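Local coordinates for group II chitinase (Ostrinia furnacalis, PDB 6JAV), which probably hydrolyses chitin as an endochitinase, this chain being the first catalytic domain of a larger protein that probably binds chitin, at residues 287-290 with 291-295; 332-335 with 336-339; 350-353 with 354-357; 369-372 with 373-376. One frame throughout, in Å; residues are numbered along the deposited sequence.

Interaction 1 of 4, residues 287-290 with 291-295; sequences YYEI and CDRIR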
loop_
_atom_site.group_PDB
_atom_site.type_symbol
_atom_site.label_atom_id
_atom_site.label_comp_id
_atom_site.label_asym_id
_atom_site.label_seq_id
_atom_site.Cartn_x
_atom_site.Cartn_y
_atom_site.Cartn_z
ATOM N N TYR A 287 4.320 5.487 -11.654
ATOM C CA TYR A 287 5.319 6.546 -11.725
ATOM C C TYR A 287 6.051 6.538 -13.068
ATOM O O TYR A 287 6.315 7.597 -13.641
ATOM C CB TYR A 287 6.319 6.473 -10.557
ATOM C CG TYR A 287 7.327 7.598 -10.667
ATOM C CD1 TYR A 287 6.955 8.900 -10.360
ATOM C CD2 TYR A 287 8.592 7.373 -11.178
ATOM C CE1 TYR A 287 7.849 9.961 -10.497
ATOM C CE2 TYR A 287 9.499 8.432 -11.329
ATOM C CZ TYR A 287 9.107 9.709 -10.980
ATOM O OH TYR A 287 9.973 10.784 -11.123
ATOM N N TYR A 288 6.373 5.352 -13.606
ATOM C CA TYR A 288 7.105 5.336 -14.877
ATOM C C TYR A 288 6.252 5.785 -16.062
ATOM O O TYR A 288 6.805 6.143 -17.117
ATOM C CB TYR A 288 7.770 3.970 -15.130
ATOM C CG TYR A 288 6.835 2.800 -15.344
ATOM C CD1 TYR A 288 6.181 2.593 -16.580
ATOM C CD2 TYR A 288 6.623 1.862 -14.325
ATOM C CE1 TYR A 288 5.341 1.517 -16.769
ATOM C CE2 TYR A 288 5.775 0.781 -14.505
ATOM C CZ TYR A 288 5.127 0.610 -15.724
ATOM O OH TYR A 288 4.305 -0.477 -15.920
ATOM N N GLU A 289 4.932 5.750 -15.932
ATOM C CA GLU A 289 4.062 6.358 -16.937
ATOM C C GLU A 289 4.000 7.873 -16.769
ATOM O O GLU A 289 4.015 8.625 -17.762
ATOM C CB GLU A 289 2.678 5.723 -16.842
ATOM C CG GLU A 289 2.680 4.247 -17.331
ATOM C CD GLU A 289 1.389 3.508 -17.057
ATOM O OE1 GLU A 289 0.823 3.604 -15.937
ATOM O OE2 GLU A 289 0.915 2.755 -17.947
ATOM N N ILE A 290 3.953 8.342 -15.520
ATOM C CA ILE A 290 3.871 9.784 -15.252
ATOM C C ILE A 290 5.158 10.484 -15.666
ATOM O O ILE A 290 5.131 11.538 -16.319
ATOM C CB ILE A 290 3.572 9.994 -13.753
ATOM C CG1 ILE A 290 2.189 9.454 -13.410
ATOM C CG2 ILE A 290 3.705 11.487 -13.385
ATOM C CD1 ILE A 290 1.942 9.386 -11.892
ATOM N N CYS A 291 6.312 9.932 -15.272
ATOM C CA CYS A 291 7.562 10.622 -15.566
ATOM C C CYS A 291 7.802 10.718 -17.073
ATOM O O CYS A 291 8.350 11.726 -17.547
ATOM C CB CYS A 291 8.733 10.005 -14.795
ATOM S SG CYS A 291 9.154 8.286 -15.196
ATOM N N ASP A 292 7.362 9.718 -17.838
ATOM C CA ASP A 292 7.488 9.790 -19.292
ATOM C C ASP A 292 6.598 10.886 -19.867
ATOM O O ASP A 292 6.998 11.590 -20.809
ATOM C CB ASP A 292 7.119 8.446 -19.918
ATOM C CG ASP A 292 7.291 8.456 -21.450
ATOM O OD1 ASP A 292 8.407 8.744 -21.889
ATOM O OD2 ASP A 292 6.317 8.178 -22.175
ATOM N N ARG A 293 5.383 11.040 -19.341
ATOM C CA ARG A 293 4.510 12.119 -19.805
ATOM C C ARG A 293 5.151 13.483 -19.570
ATOM O O ARG A 293 5.083 14.370 -20.431
ATOM C CB ARG A 293 3.165 12.037 -19.097
ATOM C CG ARG A 293 2.262 10.993 -19.718
ATOM C CD ARG A 293 1.259 10.408 -18.725
ATOM N NE ARG A 293 0.304 9.511 -19.383
ATOM C CZ ARG A 293 0.583 8.280 -19.825
ATOM N NH1 ARG A 293 1.794 7.743 -19.689
ATOM N NH2 ARG A 293 -0.382 7.564 -20.403
ATOM N N ILE A 294 5.800 13.659 -18.424
ATOM C CA ILE A 294 6.465 14.919 -18.112
ATOM C C ILE A 294 7.705 15.106 -18.983
ATOM O O ILE A 294 7.929 16.182 -19.555
ATOM C CB ILE A 294 6.799 14.961 -16.610
ATOM C CG1 ILE A 294 5.492 14.987 -15.797
ATOM C CG2 ILE A 294 7.701 16.144 -16.289
ATOM C CD1 ILE A 294 5.674 14.668 -14.306
ATOM N N ARG A 295 8.540 14.069 -19.092
ATOM C CA ARG A 295 9.814 14.210 -19.794
ATOM C C ARG A 295 9.617 14.350 -21.307
ATOM O O ARG A 295 10.306 15.156 -21.956
ATOM C CB ARG A 295 10.716 13.015 -19.470
ATOM C CG ARG A 295 12.033 12.979 -20.223
ATOM C CD ARG A 295 12.895 11.740 -19.837
ATOM N NE ARG A 295 14.030 11.593 -20.752
ATOM C CZ ARG A 295 14.203 10.607 -21.642
ATOM N NH1 ARG A 295 13.332 9.586 -21.753
ATOM N NH2 ARG A 295 15.286 10.634 -22.426
#
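Tyr287 O takes the backbone N-H of Cys291 at 2.8 Å (N to O), and Ile294 N bonds Ile290 O in the same i to i+4 way, so 287-295 runs as one regular alpha helix. The SG of Cys291 sits between the backbone N and the carbonyl carbon (chi1 64°), which places the sulfur back toward Tyr288, with Cys291 SG 3.6 Å from Tyr288 CA. Cys291 CB lies over one face of the Tyr287 ring, 4.2 Å from the centroid, a CH-pi contact. The sulfur itself meets the same ring obliquely. Helix 287-296 follows strand 284-286, which pairs with the long strand 244-257, within the glycoside hydrolase family 18 domain. A disulfide from Cys291 to Cys357 ties the helix to the loop before helix 363-373. The Tyr287 hydroxyl bonds Gln359 in that loop.

On another side of the helix, Glu289 O accepts two N-H groups of Arg293. The backbone N comes at 3.2 Å from Glu289 O, and the guanidinium NH1 at 3.1 Å from the same oxygen. They arrive from opposite faces of the carbonyl plane. The extended Arg293 chain runs past Glu289 O and meets it with NH1 at the guanidinium edge. The Glu289 carboxylate goes elsewhere, to Thr279 and the backbone of Tyr278 and Ala286. Ile290 and Ile294 lie side by side, Ile290 CG2 being 3.9 Å from Ile294 CD1, and both side chains touch Phe322.

Interaction 2 of 4, residues 332-335 with 336-339; sequences VNFI and KSLN
Phe334 sets its CG opposite the backbone N (chi1 172°), while Leu338 sets its CG opposite the carbonyl carbon (chi1 -69°), and this pair of choices brings ring and leucine together one turn apart. Leu338 CD1 comes to 3.4 Å from Phe334 CZ, a close apolar contact, and Leu338 CG lies over one face of the ring. The two side chains slant across each other. The Phe334 ring also packs on Tyr215 and on Asn228, the glycosylated asparagine.

The Phe334 carbonyl oxygen is gripped twice. Ser337 OG donates to Phe334 O at 2.7 Å, and Leu338 N donates to the same oxygen at 3.1 Å. The serine hydroxyl thus ties back to the last turn of helix 325-337. Here the helix ends in a Schellman motif, with Asn339 at positive phi as the first residue to leave helical geometry. Leu338 N has a further, weak bond to Ile335 O.

On the other flank, Lys336 runs alongside Asn333, pointing the same way. Lys336 CG passes 3.4 Å from Val332 O, and its chain bends at chi3. Its NZ ends at Glu371 and at the backbone oxygens of Asn374 and Lys376, which, with Val332 packing on Leu372, joins the helix to the end of helix 363-373.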
loop_
_atom_site.group_PDB
_atom_site.type_symbol
_atom_site.label_atom_id
_atom_site.label_comp_id
_atom_site.label_asym_id
_atom_site.label_seq_id
_atom_site.Cartn_x
_atom_site.Cartn_y
_atom_site.Cartn_z
ATOM N N VAL A 332 10.119 10.823 4.231
ATOM C CA VAL A 332 11.031 9.973 5.003
ATOM C C VAL A 332 11.631 10.734 6.186
ATOM O O VAL A 332 11.833 10.164 7.260
ATOM C CB VAL A 332 12.081 9.299 4.098
ATOM C CG1 VAL A 332 13.037 8.465 4.919
ATOM C CG2 VAL A 332 11.384 8.413 3.044
ATOM N N ASN A 333 11.933 12.027 6.018
ATOM C CA ASN A 333 12.358 12.806 7.183
ATOM C C ASN A 333 11.260 12.857 8.239
ATOM O O ASN A 333 11.552 12.819 9.443
ATOM C CB ASN A 333 12.775 14.206 6.747
ATOM C CG ASN A 333 14.207 14.237 6.241
ATOM O OD1 ASN A 333 14.461 14.554 5.077
ATOM N ND2 ASN A 333 15.148 13.892 7.110
ATOM N N PHE A 334 9.995 12.890 7.809
ATOM C CA PHE A 334 8.863 12.824 8.741
ATOM C C PHE A 334 8.848 11.490 9.489
ATOM O O PHE A 334 8.694 11.454 10.717
ATOM C CB PHE A 334 7.578 13.055 7.942
ATOM C CG PHE A 334 6.304 12.831 8.697
ATOM C CD1 PHE A 334 5.744 13.866 9.444
ATOM C CD2 PHE A 334 5.615 11.624 8.611
ATOM C CE1 PHE A 334 4.530 13.689 10.114
ATOM C CE2 PHE A 334 4.404 11.442 9.303
ATOM C CZ PHE A 334 3.866 12.487 10.051
ATOM N N ILE A 335 9.051 10.384 8.763
ATOM C CA ILE A 335 9.146 9.058 9.378
ATOM C C ILE A 335 10.210 9.054 10.472
ATOM O O ILE A 335 9.965 8.614 11.611
ATOM C CB ILE A 335 9.441 8.007 8.290
ATOM C CG1 ILE A 335 8.195 7.809 7.412
ATOM C CG2 ILE A 335 9.948 6.658 8.902
ATOM C CD1 ILE A 335 8.512 6.948 6.146
ATOM N N LYS A 336 11.401 9.558 10.144
ATOM C CA LYS A 336 12.507 9.571 11.087
ATOM C C LYS A 336 12.207 10.483 12.272
ATOM O O LYS A 336 12.484 10.121 13.427
ATOM C CB LYS A 336 13.773 10.032 10.370
ATOM C CG LYS A 336 14.273 9.047 9.298
ATOM C CD LYS A 336 15.675 9.440 8.786
ATOM C CE LYS A 336 15.629 10.748 8.037
ATOM N NZ LYS A 336 16.927 11.167 7.394
ATOM N N SER A 337 11.611 11.648 12.008
ATOM C CA SER A 337 11.316 12.612 13.073
ATOM C C SER A 337 10.392 12.031 14.138
ATOM O O SER A 337 10.511 12.385 15.324
ATOM C CB SER A 337 10.719 13.884 12.480
ATOM O OG SER A 337 9.352 13.721 12.081
ATOM N N LEU A 338 9.444 11.180 13.743
ATOM C CA LEU A 338 8.495 10.549 14.660
ATOM C C LEU A 338 8.978 9.198 15.166
ATOM O O LEU A 338 8.238 8.530 15.905
ATOM C CB LEU A 338 7.134 10.377 13.976
ATOM C CG LEU A 338 6.326 11.650 13.678
ATOM C CD1 LEU A 338 4.984 11.279 13.069
ATOM C CD2 LEU A 338 6.107 12.493 14.928
ATOM N N ASN A 339 10.180 8.769 14.771
ATOM C CA ASN A 339 10.742 7.481 15.173
ATOM C C ASN A 339 9.840 6.310 14.806
ATOM O O ASN A 339 9.764 5.320 15.545
ATOM C CB ASN A 339 11.091 7.458 16.675
ATOM C CG ASN A 339 12.235 8.375 16.982
ATOM O OD1 ASN A 339 13.351 8.129 16.545
ATOM N ND2 ASN A 339 11.962 9.460 17.703
#

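Interaction 3 of 4, residues 350-353 with 354-357; sequences LDDY and RNRC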
loop_
_atom_site.group_PDB
_atom_site.type_symbol
_atom_site.label_atom_id
_atom_site.label_comp_id
_atom_site.label_asym_id
_atom_site.label_seq_id
_atom_site.Cartn_x
_atom_site.Cartn_y
_atom_site.Cartn_z
ATOM N N LEU A 350 5.743 -0.372 -9.873
ATOM C CA LEU A 350 5.212 0.895 -10.344
ATOM C C LEU A 350 6.244 2.012 -10.368
ATOM O O LEU A 350 6.033 3.004 -11.078
ATOM C CB LEU A 350 3.988 1.323 -9.512
ATOM C CG LEU A 350 2.844 0.278 -9.485
ATOM C CD1 LEU A 350 1.795 0.638 -8.415
ATOM C CD2 LEU A 350 2.169 0.145 -10.859
ATOM N N ASP A 351 7.321 1.899 -9.594
ATOM C CA ASP A 351 8.464 2.810 -9.686
ATOM C C ASP A 351 9.146 2.596 -11.040
ATOM O O ASP A 351 8.855 1.634 -11.751
ATOM C CB ASP A 351 9.408 2.503 -8.515
ATOM C CG ASP A 351 10.487 3.558 -8.257
ATOM O OD1 ASP A 351 10.500 4.663 -8.853
ATOM O OD2 ASP A 351 11.341 3.227 -7.406
ATOM N N ASP A 352 10.050 3.499 -11.412
ATOM C CA ASP A 352 10.750 3.393 -12.703
ATOM C C ASP A 352 11.947 2.443 -12.576
ATOM O O ASP A 352 13.118 2.832 -12.635
ATOM C CB ASP A 352 11.163 4.781 -13.180
ATOM C CG ASP A 352 11.745 4.768 -14.583
ATOM O OD1 ASP A 352 11.538 3.770 -15.317
ATOM O OD2 ASP A 352 12.432 5.754 -14.944
ATOM N N TYR A 353 11.629 1.146 -12.423
ATOM C CA TYR A 353 12.678 0.137 -12.214
ATOM C C TYR A 353 13.530 -0.093 -13.459
ATOM O O TYR A 353 14.640 -0.625 -13.333
ATOM C CB TYR A 353 12.091 -1.206 -11.696
ATOM C CG TYR A 353 11.027 -1.796 -12.606
ATOM C CD1 TYR A 353 9.726 -1.356 -12.527
ATOM C CD2 TYR A 353 11.336 -2.798 -13.530
ATOM C CE1 TYR A 353 8.750 -1.846 -13.357
ATOM C CE2 TYR A 353 10.344 -3.314 -14.386
ATOM C CZ TYR A 353 9.065 -2.814 -14.296
ATOM O OH TYR A 353 8.008 -3.273 -15.072
ATOM N N ARG A 354 13.052 0.312 -14.638
ATOM C CA ARG A 354 13.817 0.147 -15.877
ATOM C C ARG A 354 14.587 1.393 -16.283
ATOM O O ARG A 354 15.279 1.368 -17.309
ATOM C CB ARG A 354 12.893 -0.280 -17.017
ATOM C CG ARG A 354 12.265 -1.619 -16.752
ATOM C CD ARG A 354 11.660 -2.137 -17.979
ATOM N NE ARG A 354 10.949 -3.392 -17.773
ATOM C CZ ARG A 354 11.516 -4.587 -17.809
ATOM N NH1 ARG A 354 12.820 -4.704 -18.034
ATOM N NH2 ARG A 354 10.771 -5.665 -17.618
ATOM N N ASN A 355 14.491 2.484 -15.516
ATOM C CA ASN A 355 15.146 3.744 -15.879
ATOM C C ASN A 355 14.659 4.258 -17.234
ATOM O O ASN A 355 15.451 4.760 -18.049
ATOM C CB ASN A 355 16.670 3.624 -15.830
ATOM C CG ASN A 355 17.361 4.965 -15.799
ATOM O OD1 ASN A 355 16.746 6.002 -15.560
ATOM N ND2 ASN A 355 18.657 4.951 -16.045
ATOM N N ARG A 356 13.355 4.121 -17.490
ATOM C CA ARG A 356 12.743 4.694 -18.691
ATOM C C ARG A 356 12.853 6.213 -18.701
ATOM O O ARG A 356 12.799 6.835 -19.780
ATOM C CB ARG A 356 11.271 4.281 -18.740
ATOM C CG ARG A 356 10.541 4.609 -20.027
ATOM C CD ARG A 356 9.057 4.430 -19.812
ATOM N NE ARG A 356 8.285 4.613 -21.036
ATOM C CZ ARG A 356 6.990 4.899 -21.058
ATOM N NH1 ARG A 356 6.318 5.028 -19.919
ATOM N NH2 ARG A 356 6.363 5.049 -22.222
ATOM N N CYS A 357 12.963 6.838 -17.529
ATOM C CA CYS A 357 12.929 8.292 -17.411
ATOM C C CYS A 357 14.300 8.907 -17.195
ATOM O O CYS A 357 14.397 10.128 -17.056
ATOM C CB CYS A 357 11.950 8.726 -16.316
ATOM S SG CYS A 357 10.260 8.400 -16.879
HETATM O O HOH W 1 10.422 1.181 -15.272
#
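Asp352 turns its carboxylate into the backbone of 356-357 and holds two successive N-H groups, one on each oxygen. Its CG stands opposite the backbone N (chi1 -173°), which carries the carboxylate toward those N-H groups. Asp352 OD1 accepts from Arg356 N at 2.9 Å through its syn lone pair. Asp352 OD2 accepts from Cys357 N, also at 2.9 Å, on the syn side but 20° out of the carboxylate plane. A water adds a second bond to OD1, donating to it at 2.8 Å and accepting from Arg354 N at 2.8 Å. One buried carboxylate thus fixes the loop by both oxygens.

The Tyr353 ring and the Arg354 chain lie side by side, pointing the same way. Arg354 NE is 3.4 Å from Tyr353 CE2, and that carbon lies over one face of the guanidinium. The two planes are 54° apart, so the groups are inclined and not stacked flat. Both point to one place: the Tyr353 hydroxyl and Arg354 NH2 bond the carbonyl of Lys25, and Arg354 NE bonds that of Ile23. Arg356 extends away to salt bridges with Asp292 and Glu277.

Asn355 N closes on Asp352 O at 3.2 Å, well above the carbonyl plane. This bond closes a type I beta turn from Asp352 to Asn355, in the loop between strand 342-346 and helix 363-373, and the carboxylate binds the two N-H groups that follow the turn.

Interaction 4 of 4, residues 369-372 with 373-376; sequences KTEL and LNPK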
loop_
_atom_site.group_PDB
_atom_site.type_symbol
_atom_site.label_atom_id
_atom_site.label_comp_id
_atom_site.label_asym_id
_atom_site.label_seq_id
_atom_site.Cartn_x
_atom_site.Cartn_y
_atom_site.Cartn_z
ATOM N N LYS A 369 15.361 4.772 0.407
ATOM C CA LYS A 369 16.485 4.098 1.045
ATOM C C LYS A 369 17.543 5.100 1.489
ATOM O O LYS A 369 18.025 5.052 2.633
ATOM C CB LYS A 369 17.082 3.064 0.079
ATOM C CG LYS A 369 18.414 2.533 0.556
ATOM C CD LYS A 369 18.915 1.488 -0.422
ATOM C CE LYS A 369 20.276 0.942 -0.007
ATOM N NZ LYS A 369 20.779 -0.022 -1.032
ATOM N N THR A 370 17.921 6.010 0.592
ATOM C CA THR A 370 18.985 6.951 0.915
ATOM C C THR A 370 18.591 7.837 2.087
ATOM O O THR A 370 19.405 8.085 2.990
ATOM C CB THR A 370 19.302 7.791 -0.311
ATOM O OG1 THR A 370 19.850 6.929 -1.311
ATOM C CG2 THR A 370 20.321 8.889 0.038
ATOM N N GLU A 371 17.338 8.295 2.115
ATOM C CA GLU A 371 16.922 9.145 3.223
ATOM C C GLU A 371 16.816 8.361 4.531
ATOM O O GLU A 371 17.190 8.873 5.594
ATOM C CB GLU A 371 15.642 9.891 2.863
ATOM C CG GLU A 371 15.337 11.083 3.801
ATOM C CD GLU A 371 16.436 12.163 3.812
ATOM O OE1 GLU A 371 16.878 12.601 2.728
ATOM O OE2 GLU A 371 16.847 12.589 4.912
ATOM N N LEU A 372 16.335 7.111 4.489
ATOM C CA LEU A 372 16.282 6.312 5.713
ATOM C C LEU A 372 17.668 6.082 6.290
ATOM O O LEU A 372 17.820 6.006 7.521
ATOM C CB LEU A 372 15.641 4.951 5.436
ATOM C CG LEU A 372 14.118 4.958 5.307
ATOM C CD1 LEU A 372 13.667 3.549 4.928
ATOM C CD2 LEU A 372 13.460 5.377 6.640
ATOM N N LEU A 373 18.678 5.930 5.433
ATOM C CA LEU A 373 20.045 5.663 5.866
ATOM C C LEU A 373 20.809 6.928 6.222
ATOM O O LEU A 373 21.894 6.833 6.804
ATOM C CB LEU A 373 20.810 4.861 4.810
ATOM C CG LEU A 373 20.260 3.449 4.585
ATOM C CD1 LEU A 373 20.979 2.765 3.435
ATOM C CD2 LEU A 373 20.366 2.611 5.853
ATOM N N ASN A 374 20.258 8.090 5.927
ATOM C CA ASN A 374 20.895 9.352 6.274
ATOM C C ASN A 374 20.636 9.654 7.752
ATOM O O ASN A 374 19.471 9.719 8.165
ATOM C CB ASN A 374 20.295 10.418 5.367
ATOM C CG ASN A 374 20.755 11.803 5.698
ATOM O OD1 ASN A 374 21.576 11.989 6.570
ATOM N ND2 ASN A 374 20.214 12.791 4.998
ATOM N N PRO A 375 21.677 9.819 8.576
ATOM C CA PRO A 375 21.448 10.042 10.019
ATOM C C PRO A 375 20.807 11.379 10.345
ATOM O O PRO A 375 20.165 11.513 11.397
ATOM C CB PRO A 375 22.862 9.955 10.617
ATOM C CG PRO A 375 23.723 9.373 9.556
ATOM C CD PRO A 375 23.110 9.753 8.250
ATOM N N LYS A 376 20.985 12.382 9.494
ATOM C CA LYS A 376 20.456 13.707 9.778
ATOM C C LYS A 376 18.943 13.737 9.580
ATOM O O LYS A 376 18.402 13.067 8.695
ATOM C CB LYS A 376 21.114 14.752 8.872
ATOM C CG LYS A 376 22.650 14.877 8.953
ATOM C CD LYS A 376 23.268 14.902 7.545
ATOM C CE LYS A 376 23.775 13.546 7.096
ATOM N NZ LYS A 376 24.011 13.473 5.619
HETATM O O HOH W 2 18.531 7.523 9.621
#
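Leu373 N returns to Lys369 O at 3.0 Å in the last turn of helix 363-373, and beyond it Asn374 probably forms an Asx turn. Among the backbone bonds, Leu373 N also has a weak one to Thr370 O. Asn374 N bonds Glu371 O at 3.2 Å, but from far above the carbonyl plane (74° out of it).

The apolar contact is between Lys369 and Leu373. Lys369 is fully extended, and its aliphatic part passes Leu373 CD1, with Lys369 CG at 3.9 Å from it. Lys369 NZ goes on to bond Ser34 O.

The polar side chains Glu371 and Asn374 run alongside each other. Glu371 bends at chi2 (60°), which brings its OE2 to 3.4 Å from Asn374 ND2. The carboxylate and amide planes are 55° apart. The stronger partner of OE2 is Lys336 of helix 325-337, by a salt bridge.

In the Asx turn, Lys376 N donates to Asn374 OD1, although the position of OD1 is less certain. One water bridges two backbone carbonyls, donating to Leu372 O at 2.7 Å and to Asn374 O at 2.8 Å.

In the fold
The four contacts form two pairs. Interactions 1 and 3 have centres about 9 Å apart and share the Cys291-Cys357 disulfide, so a mostly buried helix is bonded covalently to a loop. Interactions 2 and 4 have centres about 10 Å apart and touch, joining the ends of helices 325-337 and 363-373 through Lys336. The pairs stand apart, interactions 1 and 2 being about 28 Å centre to centre. Interaction 1 is the buried one, interactions 2 and 3 are partly buried, and interaction 4 lies at the surface. Sulfur and ring contacts mark interaction 1, a carboxylate binding backbone N-H groups marks interaction 3, and Lys336 carries the charge shared by 2 and 4.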